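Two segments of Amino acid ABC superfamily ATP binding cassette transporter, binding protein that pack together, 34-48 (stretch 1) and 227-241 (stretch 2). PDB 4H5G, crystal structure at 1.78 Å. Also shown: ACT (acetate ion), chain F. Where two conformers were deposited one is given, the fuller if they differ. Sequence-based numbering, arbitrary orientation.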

# COMPACT_ATOMS: atom_id res chain seq x y z
N LYS A 34 -3.88 -12.22 19.84
CA LYS A 34 -3.38 -12.82 18.62
C LYS A 34 -2.87 -11.84 17.57
O LYS A 34 -3.19 -10.65 17.59
CB LYS A 34 -4.43 -13.74 18.00
CG LYS A 34 -5.85 -13.25 18.19
CD LYS A 34 -6.63 -13.35 16.89
CE LYS A 34 -7.91 -14.15 17.07
NZ LYS A 34 -8.57 -14.37 15.76
N ASN A 35 -2.04 -12.37 16.68
CA ASN A 35 -1.58 -11.65 15.52
C ASN A 35 -2.75 -11.43 14.60
O ASN A 35 -3.51 -12.34 14.29
CB ASN A 35 -0.46 -12.40 14.82
CG ASN A 35 0.74 -11.53 14.59
OD1 ASN A 35 0.60 -10.39 14.12
ND2 ASN A 35 1.91 -12.04 14.93
N GLN A 36 -2.86 -10.21 14.10
CA GLN A 36 -4.03 -9.82 13.35
C GLN A 36 -3.59 -8.78 12.35
O GLN A 36 -2.70 -7.99 12.64
CB GLN A 36 -5.03 -9.22 14.32
CG GLN A 36 -6.41 -8.97 13.79
CD GLN A 36 -7.36 -8.62 14.91
OE1 GLN A 36 -7.37 -9.26 15.96
NE2 GLN A 36 -8.16 -7.57 14.70
N VAL A 37 -4.21 -8.79 11.18
CA VAL A 37 -3.92 -7.80 10.16
C VAL A 37 -4.77 -6.57 10.44
O VAL A 37 -6.00 -6.67 10.53
CB VAL A 37 -4.24 -8.34 8.76
CG1 VAL A 37 -4.01 -7.27 7.71
CG2 VAL A 37 -3.40 -9.59 8.47
N VAL A 38 -4.12 -5.42 10.58
CA VAL A 38 -4.80 -4.18 10.93
C VAL A 38 -4.34 -3.09 9.98
O VAL A 38 -3.42 -3.29 9.19
CB VAL A 38 -4.47 -3.73 12.36
CG1 VAL A 38 -4.96 -4.76 13.39
CG2 VAL A 38 -2.97 -3.52 12.51
N GLY A 39 -4.96 -1.91 10.08
CA GLY A 39 -4.51 -0.78 9.28
C GLY A 39 -5.67 -0.06 8.63
O GLY A 39 -6.81 -0.54 8.66
N ALA A 40 -5.39 1.08 8.02
CA ALA A 40 -6.47 1.90 7.46
C ALA A 40 -7.19 1.18 6.32
O ALA A 40 -8.41 1.31 6.17
CB ALA A 40 -5.95 3.27 7.02
N ASP A 41 -6.45 0.43 5.51
CA ASP A 41 -7.06 -0.33 4.41
C ASP A 41 -7.99 -1.42 4.94
O ASP A 41 -9.00 -1.75 4.31
CB ASP A 41 -5.99 -1.00 3.54
CG ASP A 41 -5.47 -0.10 2.42
OD1 ASP A 41 -6.01 1.00 2.20
OD2 ASP A 41 -4.52 -0.52 1.73
N ILE A 42 -7.63 -1.97 6.09
CA ILE A 42 -8.44 -3.02 6.71
C ILE A 42 -9.72 -2.42 7.28
O ILE A 42 -10.80 -3.00 7.14
CB ILE A 42 -7.67 -3.77 7.81
CG1 ILE A 42 -6.30 -4.25 7.28
CG2 ILE A 42 -8.50 -4.94 8.37
CD1 ILE A 42 -6.37 -5.01 5.96
N ASP A 43 -9.62 -1.25 7.90
CA ASP A 43 -10.80 -0.57 8.42
C ASP A 43 -11.74 -0.23 7.27
O ASP A 43 -12.96 -0.33 7.39
CB ASP A 43 -10.43 0.71 9.19
CG ASP A 43 -9.67 0.44 10.48
OD1 ASP A 43 -9.73 -0.69 11.00
OD2 ASP A 43 -9.04 1.38 11.00
N MET A 44 -11.16 0.20 6.16
CA MET A 44 -11.98 0.52 4.98
C MET A 44 -12.62 -0.75 4.42
O MET A 44 -13.80 -0.76 4.08
CB MET A 44 -11.14 1.20 3.90
CG MET A 44 -11.93 1.49 2.62
SD MET A 44 -10.94 2.34 1.39
CE MET A 44 -9.65 1.10 1.14
N ALA A 45 -11.84 -1.82 4.34
CA ALA A 45 -12.38 -3.09 3.83
C ALA A 45 -13.51 -3.57 4.72
O ALA A 45 -14.52 -4.10 4.23
CB ALA A 45 -11.26 -4.16 3.72
N GLN A 46 -13.36 -3.37 6.02
CA GLN A 46 -14.41 -3.73 6.96
C GLN A 46 -15.67 -2.91 6.71
O GLN A 46 -16.78 -3.43 6.80
CB GLN A 46 -13.95 -3.54 8.41
CG GLN A 46 -14.95 -4.02 9.44
CD GLN A 46 -15.09 -5.54 9.47
OE1 GLN A 46 -14.10 -6.27 9.64
NE2 GLN A 46 -16.32 -6.02 9.30
N ALA A 47 -15.51 -1.62 6.42
CA ALA A 47 -16.67 -0.76 6.13
C ALA A 47 -17.41 -1.24 4.89
O ALA A 47 -18.65 -1.17 4.81
CB ALA A 47 -16.24 0.71 5.97
N ILE A 48 -16.66 -1.72 3.90
CA ILE A 48 -17.28 -2.19 2.66
C ILE A 48 -18.05 -3.49 2.94
O ILE A 48 -19.19 -3.66 2.48
CB ILE A 48 -16.22 -2.41 1.55
CG1 ILE A 48 -15.55 -1.09 1.18
CG2 ILE A 48 -16.86 -3.05 0.30
CD1 ILE A 48 -14.25 -1.26 0.38
N THR A 227 -12.77 10.22 7.29
CA THR A 227 -12.59 8.97 8.04
C THR A 227 -11.34 8.21 7.64
O THR A 227 -10.71 7.55 8.48
CB THR A 227 -13.83 8.06 7.87
OG1 THR A 227 -15.01 8.83 8.19
CG2 THR A 227 -13.77 6.87 8.83
N TYR A 228 -10.98 8.25 6.36
CA TYR A 228 -9.79 7.49 5.96
C TYR A 228 -8.55 8.11 6.60
O TYR A 228 -7.70 7.40 7.14
CB TYR A 228 -9.64 7.33 4.43
CG TYR A 228 -8.61 6.25 4.14
CD1 TYR A 228 -8.97 4.92 4.06
CD2 TYR A 228 -7.26 6.57 4.05
CE1 TYR A 228 -8.02 3.92 3.85
CE2 TYR A 228 -6.30 5.59 3.83
CZ TYR A 228 -6.68 4.27 3.74
OH TYR A 228 -5.71 3.30 3.53
N GLN A 229 -8.48 9.44 6.59
CA GLN A 229 -7.42 10.15 7.33
C GLN A 229 -7.43 9.74 8.80
O GLN A 229 -6.39 9.46 9.38
CB GLN A 229 -7.58 11.67 7.20
CG GLN A 229 -6.52 12.50 7.94
CD GLN A 229 -5.12 12.32 7.40
OE1 GLN A 229 -4.13 12.38 8.15
NE2 GLN A 229 -5.01 12.12 6.09
N SER A 230 -8.62 9.69 9.40
CA SER A 230 -8.71 9.28 10.81
C SER A 230 -8.23 7.84 11.03
O SER A 230 -7.58 7.54 12.05
CB SER A 230 -10.13 9.47 11.34
OG SER A 230 -10.46 10.85 11.43
N TYR A 231 -8.56 6.96 10.10
CA TYR A 231 -8.10 5.56 10.17
C TYR A 231 -6.58 5.49 10.14
O TYR A 231 -5.98 4.69 10.85
CB TYR A 231 -8.60 4.76 8.96
CG TYR A 231 -10.07 4.36 8.92
CD1 TYR A 231 -10.87 4.36 10.05
CD2 TYR A 231 -10.63 3.94 7.71
CE1 TYR A 231 -12.22 3.96 9.96
CE2 TYR A 231 -11.95 3.55 7.62
CZ TYR A 231 -12.74 3.56 8.74
OH TYR A 231 -14.06 3.17 8.61
N LEU A 232 -5.96 6.28 9.27
CA LEU A 232 -4.50 6.29 9.18
C LEU A 232 -3.88 6.77 10.49
O LEU A 232 -2.86 6.23 10.94
CB LEU A 232 -4.03 7.20 8.03
CG LEU A 232 -4.30 6.71 6.61
CD1 LEU A 232 -4.12 7.87 5.64
CD2 LEU A 232 -3.36 5.57 6.23
N GLU A 233 -4.47 7.79 11.09
CA GLU A 233 -3.91 8.31 12.33
C GLU A 233 -4.05 7.32 13.48
O GLU A 233 -3.16 7.20 14.33
CB GLU A 233 -4.53 9.68 12.67
CG GLU A 233 -4.24 10.69 11.58
CD GLU A 233 -4.85 12.05 11.85
OE1 GLU A 233 -5.49 12.22 12.90
OE2 GLU A 233 -4.69 12.94 10.98
N LYS A 234 -5.15 6.58 13.50
CA LYS A 234 -5.35 5.56 14.54
C LYS A 234 -4.37 4.43 14.38
O LYS A 234 -3.83 3.89 15.36
CB LYS A 234 -6.76 4.97 14.45
CG LYS A 234 -7.87 5.97 14.63
CD LYS A 234 -8.28 6.11 16.07
CE LYS A 234 -9.63 6.80 16.15
NZ LYS A 234 -10.67 6.00 15.45
N ALA A 235 -4.15 4.03 13.13
CA ALA A 235 -3.23 2.94 12.83
C ALA A 235 -1.83 3.27 13.32
O ALA A 235 -1.09 2.39 13.78
CB ALA A 235 -3.23 2.65 11.31
N ALA A 236 -1.48 4.55 13.24
CA ALA A 236 -0.15 5.01 13.65
C ALA A 236 0.14 4.79 15.13
O ALA A 236 1.30 4.79 15.54
CB ALA A 236 0.04 6.48 13.28
N SER A 237 -0.89 4.58 15.94
CA SER A 237 -0.71 4.40 17.38
C SER A 237 -0.60 2.93 17.76
O SER A 237 -0.44 2.60 18.94
CB SER A 237 -1.84 5.07 18.16
OG SER A 237 -2.99 4.26 18.21
N LEU A 238 -0.69 2.04 16.78
CA LEU A 238 -0.55 0.60 17.02
C LEU A 238 0.90 0.15 16.86
O LEU A 238 1.65 0.70 16.06
CB LEU A 238 -1.42 -0.19 16.05
CG LEU A 238 -2.92 0.08 16.08
CD1 LEU A 238 -3.65 -0.94 15.21
CD2 LEU A 238 -3.46 0.09 17.51
N THR A 239 1.29 -0.87 17.62
CA THR A 239 2.61 -1.47 17.49
C THR A 239 2.55 -2.60 16.46
O THR A 239 1.60 -3.38 16.44
CB THR A 239 3.08 -2.05 18.83
OG1 THR A 239 3.15 -1.00 19.80
CG2 THR A 239 4.45 -2.71 18.70
N GLU A 240 3.57 -2.70 15.61
CA GLU A 240 3.66 -3.74 14.58
C GLU A 240 4.50 -4.92 15.06
O GLU A 240 5.45 -4.73 15.82
CB GLU A 240 4.27 -3.16 13.29
CG GLU A 240 4.32 -4.15 12.11
CD GLU A 240 4.83 -3.52 10.81
OE1 GLU A 240 5.08 -2.30 10.78
OE2 GLU A 240 4.97 -4.26 9.81
N VAL A 241 4.18 -6.11 14.59
CA VAL A 241 4.95 -7.30 14.92
C VAL A 241 6.30 -7.30 14.21
O VAL A 241 6.36 -7.23 12.99
CB VAL A 241 4.17 -8.57 14.53
CG1 VAL A 241 5.05 -9.80 14.67
CG2 VAL A 241 2.91 -8.69 15.38
C ACT F . -13.02 7.55 13.24
O ACT F . -12.18 6.62 13.22
OXT ACT F . -12.68 8.60 13.84
CH3 ACT F . -14.37 7.41 12.60
O HOH W 1 -14.56 -0.05 9.82
O HOH W 2 -6.63 1.97 11.26

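The two stretches meet mainly through helix 40-48 and helix 227-235, whose axes approach to 8.9 Å and run at 133° to one another, closer to antiparallel than to parallel. The approach is tightest at the start of the first helix, where small residues let the backbones draw together: the CA atoms of Ala-40 and Tyr-231 are nearest neighbours across the contact.

The principal bump is Tyr-231. Its side chain enters a hollow on the first helix formed by Ala-40, Asp-43, Met-44 and Ala-47, residues that line one side of successive turns. Asp-43 CB lies over one face of the ring, 3.4 Å from the centroid and only 5° off the normal, an almost ideal CH-pi contact. At the far end of the hollow, Ala-47 CB stands 4.2 Å from Tyr-231 OH; a methyl group here lines the pocket while leaving space for the hydroxyl. Two waters trim the margin. One donates to both Asp-43 OD2 and Tyr-231 O, tying the carboxylate to the opposing helix backbone; the other donates to Asp-43 O and has a weak hydrogen bond with Tyr-231 OH. Aspartate thus offers its methylene to the ring and its carboxylate to solvent.

Ala-40 is a small bump in a snug hollow of the second helix. Its CB lies 3.6 Å from Tyr-231 CB, 3.6 Å from Leu-232 CD2 and 3.5 Å from Tyr-228 CZ, so one methyl is wedged among three larger side chains and is buried.

Tyr-228 starts out sideways, but its long side chain brings the hydroxyl to the first helix. There Tyr-228 OH donates a 2.7 Å hydrogen bond to Asp-41 OD1, which lies at the ring edge, near its plane. The bond satisfies the hydroxyl in a buried setting, while the Asp-41 carboxylate has further partners elsewhere in the structure. Met-44 extends along the same ring, its SD 4.1 Å from Tyr-228 CE1, with the flexible thioether filling space obliquely.

Just before the first helix, Gly-39 packs its CA 4.2 Å from Ala-235 CB. Its backbone angles would jam a CB against the preceding carbonyl oxygen, which by itself calls for glycine. Beyond the helices, the type I turn from Ala-235 to Leu-238 brings Leu-238 CD1 within 3.8 Å of Val-38 CG2, a branched apolar pair extending the seam. At the outer end, Asn-35 OD1 comes 3.1 Å from Val-241 CG2, a close contact that leaves this oxygen without a polar partner in the model.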